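Local coordinates for holo-[acyl-carrier-protein] synthase (Helicobacter pylori, PDB 5XUK) that binds coenzyme A as a compact AcpS-type member of the 4'-phosphopantetheinyl transferase superfamily, at residues A[33-38]-A[44-49]; A[63-68]-A[90-95]. All coordinates share one frame; numbering follows the deposited sequence.

Overall arrangement
Contact 1 is buried, its centre about 7 Å from the centre of the folded chain, and joins helix 30-36 to helix 40-56, with the side chain of F46 touching a bound coenzyme A. Contact 2 lies farther out and is only partly buried; it brings the loop between helix 40-56 and strand 70-74 against the end of helix 86-91. The two centres are about 20 Å apart, on opposite sides of the chain's centre, yet the segments meet where CE1 of F47 packs 3.7 Å from CZ of F67. Neither contact has a hydrogen bond between its segments. Contact 1 rests on sulfur and carbon against one ring, whereas contact 2 mixes apolar packing with a carbonyl oxygen, a carboxylate and a phenol.

Contact 1. Residues A[33-38]-A[44-49]; sequences IVLCKD and AGFFAL
F46, on helix 40-56, carries this contact by pushing its ring against C36 and L35 at the end of helix 30-36. At the base of the side chain, CB points toward the other segment, and chi1 of -74° sets CG beside the backbone N and opposite the carbonyl carbon, which carries the ring across to the neighbouring helix. The second torsion, 18°, is well away from the roughly perpendicular setting common for phenylalanine, and with it the ring turns one face to the C36 sulfur. CG is the first ring atom to meet it, 3.6 Å from C36 SG. Along the near side of the ring the contact tightens: CD2 of F46 is 3.2 Å from C36 SG, and CE2 is scarcely farther. The sulfur therefore sits above the plane but displaced toward the rim, 3.4 Å from the ring centroid and 24° off the normal, a cysteine sulfur-aromatic contact made over the face.

At CE2 and CZ a second partner joins the sulfur. L35 CB comes up at the edge, near the ring plane, 3.7 Å from F46 CE2 and equally close to CZ at the tip. Farther along the leucine, CD1 makes a looser approach to CE2 at 4.1 Å, the two side chains crossing at about a right angle. Face and edge are thus met by two consecutive residues, C36 and L35, just ahead of K37, whose positive phi takes the chain out of helical conformation before helix 40-56 begins.

L28, I72, K74 and I101 also touch the F46 side chain, which comes to about 4 Å from coenzyme A. F46 is one of the residues lining the coenzyme A pocket, with K74 and I101 among the others, and C36 and L35 pack against its ring from the preceding segment.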
loop_
_atom_site.group_PDB
_atom_site.type_symbol
_atom_site.label_atom_id
_atom_site.label_comp_id
_atom_site.label_asym_id
_atom_site.label_seq_id
_atom_site.Cartn_x
_atom_site.Cartn_y
_atom_site.Cartn_z
ATOM N N ILE A 33 -17.868 -15.267 3.168
ATOM C CA ILE A 33 -18.005 -15.549 4.614
ATOM C C ILE A 33 -17.331 -16.892 4.969
ATOM O O ILE A 33 -16.792 -17.060 6.064
ATOM C CB ILE A 33 -19.491 -15.563 5.054
ATOM C CG1 ILE A 33 -20.089 -14.148 4.910
ATOM C CG2 ILE A 33 -19.630 -16.009 6.491
ATOM C CD1 ILE A 33 -21.534 -14.009 5.365
ATOM N N VAL A 34 -17.344 -17.844 4.042
ATOM C CA VAL A 34 -16.706 -19.111 4.324
ATOM C C VAL A 34 -15.199 -18.855 4.393
ATOM O O VAL A 34 -14.566 -19.218 5.372
ATOM C CB VAL A 34 -17.103 -20.202 3.314
ATOM C CG1 VAL A 34 -16.229 -21.441 3.483
ATOM C CG2 VAL A 34 -18.574 -20.558 3.504
ATOM N N LEU A 35 -14.666 -18.140 3.405
ATOM C CA LEU A 35 -13.232 -17.783 3.364
ATOM C C LEU A 35 -12.653 -17.135 4.633
ATOM O O LEU A 35 -11.530 -17.452 5.006
ATOM C CB LEU A 35 -12.944 -16.901 2.152
ATOM C CG LEU A 35 -13.204 -17.613 0.824
ATOM C CD1 LEU A 35 -12.919 -16.675 -0.350
ATOM C CD2 LEU A 35 -12.400 -18.920 0.739
ATOM N N CYS A 36 -13.411 -16.281 5.313
ATOM C CA CYS A 36 -12.903 -15.557 6.494
ATOM C C CYS A 36 -13.013 -16.299 7.796
ATOM O O CYS A 36 -12.445 -15.854 8.816
ATOM C CB CYS A 36 -13.606 -14.197 6.648
ATOM S SG CYS A 36 -13.445 -13.180 5.162
ATOM N N LYS A 37 -13.795 -17.383 7.799
ATOM C CA LYS A 37 -13.814 -18.351 8.906
ATOM C C LYS A 37 -14.102 -17.755 10.266
ATOM O O LYS A 37 -13.505 -18.179 11.260
ATOM C CB LYS A 37 -12.471 -19.081 8.988
ATOM C CG LYS A 37 -12.018 -19.721 7.686
ATOM C CD LYS A 37 -10.687 -20.444 7.870
ATOM C CE LYS A 37 -10.205 -21.082 6.574
ATOM N NZ LYS A 37 -9.166 -22.130 6.810
ATOM N N ASP A 38 -14.998 -16.776 10.328
ATOM C CA ASP A 38 -15.243 -16.014 11.567
ATOM C C ASP A 38 -14.058 -15.131 12.038
ATOM O O ASP A 38 -14.160 -14.506 13.091
ATOM C CB ASP A 38 -15.615 -16.943 12.741
ATOM C CG ASP A 38 -17.040 -17.493 12.659
ATOM O OD1 ASP A 38 -18.000 -16.704 12.461
ATOM O OD2 ASP A 38 -17.188 -18.723 12.848
ATOM N N ALA A 44 -11.939 -7.854 8.348
ATOM C CA ALA A 44 -11.269 -6.558 8.123
ATOM C C ALA A 44 -10.563 -6.510 6.766
ATOM O O ALA A 44 -10.753 -5.566 6.022
ATOM C CB ALA A 44 -10.306 -6.263 9.249
ATOM N N GLY A 45 -9.848 -7.577 6.408
ATOM C CA GLY A 45 -9.111 -7.651 5.155
ATOM C C GLY A 45 -9.929 -7.637 3.890
ATOM O O GLY A 45 -9.576 -6.942 2.928
ATOM N N PHE A 46 -11.017 -8.417 3.861
ATOM C CA PHE A 46 -11.918 -8.418 2.711
ATOM C C PHE A 46 -12.611 -7.076 2.619
ATOM O O PHE A 46 -12.813 -6.549 1.541
ATOM C CB PHE A 46 -12.961 -9.555 2.792
ATOM C CG PHE A 46 -12.402 -10.929 2.497
ATOM C CD1 PHE A 46 -11.021 -11.185 2.545
ATOM C CD2 PHE A 46 -13.264 -11.988 2.207
ATOM C CE1 PHE A 46 -10.517 -12.455 2.273
ATOM C CE2 PHE A 46 -12.767 -13.260 1.948
ATOM C CZ PHE A 46 -11.392 -13.497 1.983
ATOM N N PHE A 47 -12.974 -6.516 3.747
ATOM C CA PHE A 47 -13.555 -5.185 3.751
ATOM C C PHE A 47 -12.579 -4.185 3.120
ATOM O O PHE A 47 -12.956 -3.407 2.250
ATOM C CB PHE A 47 -13.871 -4.756 5.178
ATOM C CG PHE A 47 -14.644 -3.473 5.258
ATOM C CD1 PHE A 47 -16.035 -3.480 5.173
ATOM C CD2 PHE A 47 -13.982 -2.248 5.401
ATOM C CE1 PHE A 47 -16.749 -2.294 5.233
ATOM C CE2 PHE A 47 -14.698 -1.054 5.465
ATOM C CZ PHE A 47 -16.081 -1.079 5.385
ATOM N N ALA A 48 -11.310 -4.248 3.538
ATOM C CA ALA A 48 -10.300 -3.307 3.076
ATOM C C ALA A 48 -10.095 -3.499 1.577
ATOM O O ALA A 48 -9.970 -2.528 0.814
ATOM C CB ALA A 48 -9.000 -3.498 3.856
ATOM N N LEU A 49 -10.130 -4.751 1.140
ATOM C CA LEU A 49 -9.933 -5.056 -0.277
ATOM C C LEU A 49 -11.075 -4.561 -1.146
ATOM O O LEU A 49 -10.865 -4.217 -2.305
ATOM C CB LEU A 49 -9.755 -6.570 -0.461
ATOM C CG LEU A 49 -9.612 -7.109 -1.878
ATOM C CD1 LEU A 49 -8.421 -6.452 -2.525
ATOM C CD2 LEU A 49 -9.443 -8.624 -1.858
#

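Contact 2. Residues A[63-68]-A[90-95]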
loop_
_atom_site.group_PDB
_atom_site.type_symbol
_atom_site.label_atom_id
_atom_site.label_comp_id
_atom_site.label_asym_id
_atom_site.label_seq_id
_atom_site.Cartn_x
_atom_site.Cartn_y
_atom_site.Cartn_z
ATOM N N LYS A 63 -23.736 3.839 -5.550
ATOM C CA LYS A 63 -24.735 3.191 -6.404
ATOM C C LYS A 63 -24.212 2.898 -7.817
ATOM O O LYS A 63 -24.987 2.545 -8.703
ATOM C CB LYS A 63 -26.034 4.013 -6.458
ATOM C CG LYS A 63 -27.099 3.564 -5.461
ATOM C CD LYS A 63 -28.476 4.118 -5.806
ATOM C CE LYS A 63 -28.561 5.631 -5.618
ATOM N NZ LYS A 63 -29.841 6.199 -6.135
ATOM N N GLU A 64 -22.906 3.038 -8.027
ATOM C CA GLU A 64 -22.259 2.519 -9.244
ATOM C C GLU A 64 -21.520 1.201 -8.959
ATOM O O GLU A 64 -21.190 0.436 -9.876
ATOM C CB GLU A 64 -21.296 3.555 -9.822
ATOM C CG GLU A 64 -21.922 4.932 -10.025
ATOM C CD GLU A 64 -20.918 5.976 -10.478
ATOM O OE1 GLU A 64 -20.618 6.889 -9.673
ATOM O OE2 GLU A 64 -20.427 5.880 -11.629
ATOM N N LEU A 65 -21.258 0.948 -7.679
ATOM C CA LEU A 65 -20.541 -0.247 -7.262
ATOM C C LEU A 65 -20.908 -0.571 -5.826
ATOM O O LEU A 65 -20.645 0.206 -4.904
ATOM C CB LEU A 65 -19.033 -0.059 -7.403
ATOM C CG LEU A 65 -18.183 -1.325 -7.249
ATOM C CD1 LEU A 65 -18.384 -2.279 -8.417
ATOM C CD2 LEU A 65 -16.717 -0.946 -7.112
ATOM N N SER A 66 -21.563 -1.714 -5.664
ATOM C CA SER A 66 -21.895 -2.239 -4.358
ATOM C C SER A 66 -20.748 -3.111 -3.868
ATOM O O SER A 66 -19.980 -3.633 -4.658
ATOM C CB SER A 66 -23.161 -3.102 -4.442
ATOM O OG SER A 66 -23.526 -3.561 -3.148
ATOM N N PHE A 67 -20.659 -3.261 -2.559
ATOM C CA PHE A 67 -19.844 -4.281 -1.947
ATOM C C PHE A 67 -20.087 -5.640 -2.600
ATOM O O PHE A 67 -19.141 -6.344 -2.927
ATOM C CB PHE A 67 -20.175 -4.384 -0.456
ATOM C CG PHE A 67 -19.546 -3.319 0.401
ATOM C CD1 PHE A 67 -18.159 -3.106 0.382
ATOM C CD2 PHE A 67 -20.316 -2.573 1.282
ATOM C CE1 PHE A 67 -17.577 -2.155 1.195
ATOM C CE2 PHE A 67 -19.733 -1.610 2.097
ATOM C CZ PHE A 67 -18.363 -1.406 2.052
ATOM N N LEU A 68 -21.349 -6.000 -2.829
ATOM C CA LEU A 68 -21.655 -7.336 -3.371
ATOM C C LEU A 68 -21.406 -7.455 -4.870
ATOM O O LEU A 68 -21.441 -8.562 -5.418
ATOM C CB LEU A 68 -23.075 -7.757 -3.031
ATOM C CG LEU A 68 -23.315 -7.971 -1.532
ATOM C CD1 LEU A 68 -24.804 -8.184 -1.273
ATOM C CD2 LEU A 68 -22.496 -9.146 -1.010
ATOM N N ASP A 90 -17.548 -4.845 -17.820
ATOM C CA ASP A 90 -17.673 -4.094 -19.076
ATOM C C ASP A 90 -18.021 -2.626 -18.851
ATOM O O ASP A 90 -17.436 -1.755 -19.496
ATOM C CB ASP A 90 -18.712 -4.740 -20.003
ATOM C CG ASP A 90 -18.091 -5.717 -20.987
ATOM O OD1 ASP A 90 -16.959 -6.195 -20.740
ATOM O OD2 ASP A 90 -18.743 -6.005 -22.013
ATOM N N TYR A 91 -18.960 -2.349 -17.945
ATOM C CA TYR A 91 -19.346 -0.966 -17.638
ATOM C C TYR A 91 -18.157 -0.104 -17.212
ATOM O O TYR A 91 -18.076 1.068 -17.584
ATOM C CB TYR A 91 -20.417 -0.915 -16.550
ATOM C CG TYR A 91 -20.660 0.489 -16.042
ATOM C CD1 TYR A 91 -21.275 1.442 -16.846
ATOM C CD2 TYR A 91 -20.253 0.874 -14.768
ATOM C CE1 TYR A 91 -21.492 2.736 -16.394
ATOM C CE2 TYR A 91 -20.468 2.163 -14.304
ATOM C CZ TYR A 91 -21.086 3.090 -15.122
ATOM O OH TYR A 91 -21.297 4.371 -14.667
ATOM N N PHE A 92 -17.250 -0.685 -16.424
ATOM C CA PHE A 92 -16.017 -0.001 -16.009
ATOM C C PHE A 92 -14.885 -0.231 -17.006
ATOM O O PHE A 92 -13.848 0.429 -16.927
ATOM C CB PHE A 92 -15.586 -0.444 -14.600
ATOM C CG PHE A 92 -16.427 0.144 -13.496
ATOM C CD1 PHE A 92 -17.325 -0.638 -12.789
ATOM C CD2 PHE A 92 -16.322 1.484 -13.169
ATOM C CE1 PHE A 92 -18.104 -0.094 -11.781
ATOM C CE2 PHE A 92 -17.094 2.033 -12.158
ATOM C CZ PHE A 92 -17.988 1.244 -11.462
ATOM N N ASN A 93 -15.087 -1.173 -17.928
ATOM C CA ASN A 93 -14.134 -1.459 -19.006
ATOM C C ASN A 93 -12.800 -2.001 -18.472
ATOM O O ASN A 93 -11.734 -1.424 -18.713
ATOM C CB ASN A 93 -13.931 -0.205 -19.879
ATOM C CG ASN A 93 -13.416 -0.528 -21.277
ATOM O OD1 ASN A 93 -12.822 -1.584 -21.516
ATOM N ND2 ASN A 93 -13.643 0.393 -22.208
ATOM N N ILE A 94 -12.875 -3.126 -17.763
ATOM C CA ILE A 94 -11.724 -3.688 -17.055
ATOM C C ILE A 94 -11.140 -4.884 -17.789
ATOM O O ILE A 94 -11.863 -5.789 -18.188
ATOM C CB ILE A 94 -12.111 -4.150 -15.629
ATOM C CG1 ILE A 94 -12.811 -3.027 -14.853
ATOM C CG2 ILE A 94 -10.889 -4.656 -14.871
ATOM C CD1 ILE A 94 -12.108 -1.685 -14.918
ATOM N N GLN A 95 -9.821 -4.887 -17.942
ATOM C CA GLN A 95 -9.109 -6.016 -18.530
ATOM C C GLN A 95 -8.766 -7.033 -17.438
ATOM O O GLN A 95 -8.978 -8.236 -17.610
ATOM C CB GLN A 95 -7.832 -5.535 -19.228
ATOM C CG GLN A 95 -8.082 -4.562 -20.378
ATOM C CD GLN A 95 -7.186 -3.333 -20.321
ATOM O OE1 GLN A 95 -5.978 -3.435 -20.100
ATOM N NE2 GLN A 95 -7.781 -2.163 -20.518
#
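Apolar packing joins L65 and F92: with CG swung opposite the backbone N (chi1 -169°), L65 brings CD1 to 4.0 Å from F92 CE1, coming at the ring obliquely. The CB of F92, just after Y91, is directed toward the loop. Y91 supports the same ring from within its own segment, placing CD2 3.7 Å above the plane and over the centre of F92.

Polar atoms approach the aromatic pair in two places. The backbone O of E64 stands at the edge of F92, near the ring plane, 3.7 Å from CZ and about as far from CE1; it also accepts a hydrogen bond from K88 NZ, so the lysine ties the loop to helix 86-91 beside the ring. The E64 side chain, extended beyond CG, reaches the tyrosine, with OE2 3.5 Å from Y91 OH and the carboxylate plane turned 68° from the Y91 ring.

Local turns shape both segments. N93, with positive phi, is the C-prime residue of a Schellman motif closing helix 86-91, directly after the two aromatic residues. In the loop, S66 OG accepts from L68 N at 3.3 Å, making an ST turn ahead of strand 70-74.

Across the subunit boundary, E64 packs on K77 of the second subunit.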